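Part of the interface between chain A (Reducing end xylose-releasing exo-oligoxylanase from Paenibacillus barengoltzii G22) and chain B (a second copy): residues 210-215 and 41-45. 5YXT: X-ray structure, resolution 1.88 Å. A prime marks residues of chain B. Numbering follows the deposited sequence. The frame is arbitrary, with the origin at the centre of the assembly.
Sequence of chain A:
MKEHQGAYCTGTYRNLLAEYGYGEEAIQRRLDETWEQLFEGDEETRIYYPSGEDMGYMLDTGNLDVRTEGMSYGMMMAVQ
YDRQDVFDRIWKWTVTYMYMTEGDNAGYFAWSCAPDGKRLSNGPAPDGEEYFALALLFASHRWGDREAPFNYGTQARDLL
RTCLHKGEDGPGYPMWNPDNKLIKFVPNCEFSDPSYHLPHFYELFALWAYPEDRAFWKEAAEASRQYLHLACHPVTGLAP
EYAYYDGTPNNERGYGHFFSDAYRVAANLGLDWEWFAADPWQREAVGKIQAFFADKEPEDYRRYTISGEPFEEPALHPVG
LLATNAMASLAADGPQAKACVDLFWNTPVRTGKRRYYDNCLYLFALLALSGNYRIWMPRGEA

Chain A, residues 210-215: YPEDRA
Chain B 41-45: GDEET

Chain A is extended at Tyr210 (phi/psi -50/138); Pro211 (-55/-38), Glu212 (-64/-21) and Asp213 (-95/-4) turn, and Arg214 (-70/-36) and Ala215 (-56/-45) are helical, the helix continuing later in the chain. Two backbone hydrogen bonds tighten the turn, Asp213 N to Tyr210 O (2.9 Å) and Arg214 N to Pro211 O (3.2 Å). Chain B has no regular structure: Gly41′ (-86/-142) and Asp42′ (-124/-170) are extended, Glu43′ (-63/-3) and Glu44′ (-70/-49) turn, and Thr45′ lies at -133/1. A weak bond from Thr45′ N to Asp42′ O (3.3 Å) spans this turn, while Glu44′ N donates to Asp42′ OD1 (3.1 Å, 158°), a role suited to a short acidic side chain, here with chi1 p (53°). Pro211 CA lies 5.1 Å from Glu44′ CA, and Glu212 CA 4.6 Å from Glu43′ CA. This register steps forward on chain A and back on chain B, yet the end-to-end CA lines point broadly the same way, so the pairing is not antiparallel.

Packing and charge hold the surfaces together, burying 233 Å²; no hydrogen bond crosses between the modelled atoms. Pro211, C-gamma exo, points toward chain B, its compact ring fitting against the turn: Pro211 CB is 3.6 Å from Asp42′ CG and 3.8 Å from Glu43′ N. Glu212 approaches through its backbone, Glu212 CA lying 3.8 Å from Glu43′ O. Its CB points sideways (chi p 68°, m -87°, 15°); exposed, its charge need not be buried, and OE2 is hydrogen-bonded elsewhere in the structure. The Glu43′ side chain is unmodelled.

Arg214 (m, t, t, 165°) carries its charge far from the helix. Arg214 NH1 and Asp42′ OD2 form a long salt bridge (3.9 Å); the oxygen lies well out of the guanidinium plane, so the attraction is purely electrostatic. Glu44′, also extended (t, t, 172°), brings OE2 to the guanidinium edge, 4.0 Å from Arg214 NH1, beyond a salt bridge, and 3.7 Å from Arg214 CD.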

# COMPACT_ATOMS: atom_id res chain seq x y z
N TYR A 210 16.62 -12.73 -2.18
CA TYR A 210 16.94 -12.95 -3.59
C TYR A 210 15.65 -13.15 -4.39
O TYR A 210 14.74 -13.86 -3.93
CB TYR A 210 17.85 -14.17 -3.75
CG TYR A 210 19.30 -13.90 -3.42
CD1 TYR A 210 19.97 -12.82 -3.99
CD2 TYR A 210 19.99 -14.72 -2.54
CE1 TYR A 210 21.30 -12.57 -3.68
CE2 TYR A 210 21.32 -14.48 -2.23
CZ TYR A 210 21.97 -13.41 -2.81
OH TYR A 210 23.29 -13.16 -2.51
N PRO A 211 15.54 -12.56 -5.58
CA PRO A 211 14.24 -12.50 -6.27
C PRO A 211 13.57 -13.85 -6.49
O PRO A 211 12.34 -13.94 -6.37
CB PRO A 211 14.61 -11.82 -7.60
CG PRO A 211 15.72 -10.91 -7.22
CD PRO A 211 16.55 -11.70 -6.23
N GLU A 212 14.34 -14.90 -6.81
CA GLU A 212 13.73 -16.19 -7.09
C GLU A 212 13.02 -16.78 -5.88
O GLU A 212 12.15 -17.64 -6.05
CB GLU A 212 14.77 -17.18 -7.60
CG GLU A 212 15.79 -17.57 -6.55
CD GLU A 212 16.97 -16.62 -6.49
OE1 GLU A 212 16.87 -15.50 -7.05
OE2 GLU A 212 18.00 -16.99 -5.90
N ASP A 213 13.36 -16.35 -4.66
CA ASP A 213 12.77 -16.92 -3.46
C ASP A 213 11.56 -16.14 -2.94
O ASP A 213 10.93 -16.57 -1.97
CB ASP A 213 13.83 -17.02 -2.35
CG ASP A 213 14.87 -18.08 -2.65
OD1 ASP A 213 14.63 -18.92 -3.54
OD2 ASP A 213 15.94 -18.07 -1.98
N ARG A 214 11.23 -15.00 -3.56
CA ARG A 214 10.23 -14.11 -2.97
C ARG A 214 8.83 -14.70 -3.03
O ARG A 214 8.04 -14.51 -2.10
CB ARG A 214 10.29 -12.76 -3.66
CG ARG A 214 11.64 -12.09 -3.51
CD ARG A 214 11.69 -10.72 -4.14
NE ARG A 214 13.01 -10.12 -3.98
CZ ARG A 214 13.46 -9.07 -4.66
NH1 ARG A 214 12.69 -8.49 -5.57
NH2 ARG A 214 14.68 -8.60 -4.42
N ALA A 215 8.50 -15.43 -4.10
CA ALA A 215 7.22 -16.14 -4.14
C ALA A 215 7.07 -17.08 -2.95
O ALA A 215 6.00 -17.15 -2.33
CB ALA A 215 7.10 -16.93 -5.44
N GLY B 41 12.84 -7.84 -16.17
CA GLY B 41 12.91 -7.85 -14.72
C GLY B 41 13.87 -8.89 -14.16
O GLY B 41 14.94 -9.13 -14.73
N ASP B 42 13.50 -9.52 -13.04
CA ASP B 42 14.38 -10.44 -12.32
C ASP B 42 13.71 -11.81 -12.16
O ASP B 42 12.65 -12.09 -12.73
CB ASP B 42 14.78 -9.85 -10.96
CG ASP B 42 13.59 -9.41 -10.14
OD1 ASP B 42 12.50 -10.01 -10.27
OD2 ASP B 42 13.74 -8.46 -9.35
N GLU B 43 14.34 -12.66 -11.34
CA GLU B 43 13.92 -14.05 -11.16
C GLU B 43 12.52 -14.19 -10.57
O GLU B 43 12.03 -15.31 -10.43
N GLU B 44 11.86 -13.08 -10.23
CA GLU B 44 10.51 -13.17 -9.69
C GLU B 44 9.51 -13.62 -10.76
O GLU B 44 8.70 -14.53 -10.53
CB GLU B 44 10.11 -11.83 -9.05
CG GLU B 44 8.64 -11.72 -8.68
CD GLU B 44 8.36 -10.75 -7.53
OE1 GLU B 44 7.17 -10.48 -7.25
OE2 GLU B 44 9.33 -10.26 -6.91
N THR B 45 9.52 -12.98 -11.94
CA THR B 45 8.56 -13.34 -12.98
C THR B 45 9.16 -13.53 -14.36
O THR B 45 8.41 -13.81 -15.31
CB THR B 45 7.46 -12.29 -13.10
OG1 THR B 45 7.89 -11.27 -14.01
CG2 THR B 45 7.14 -11.67 -11.77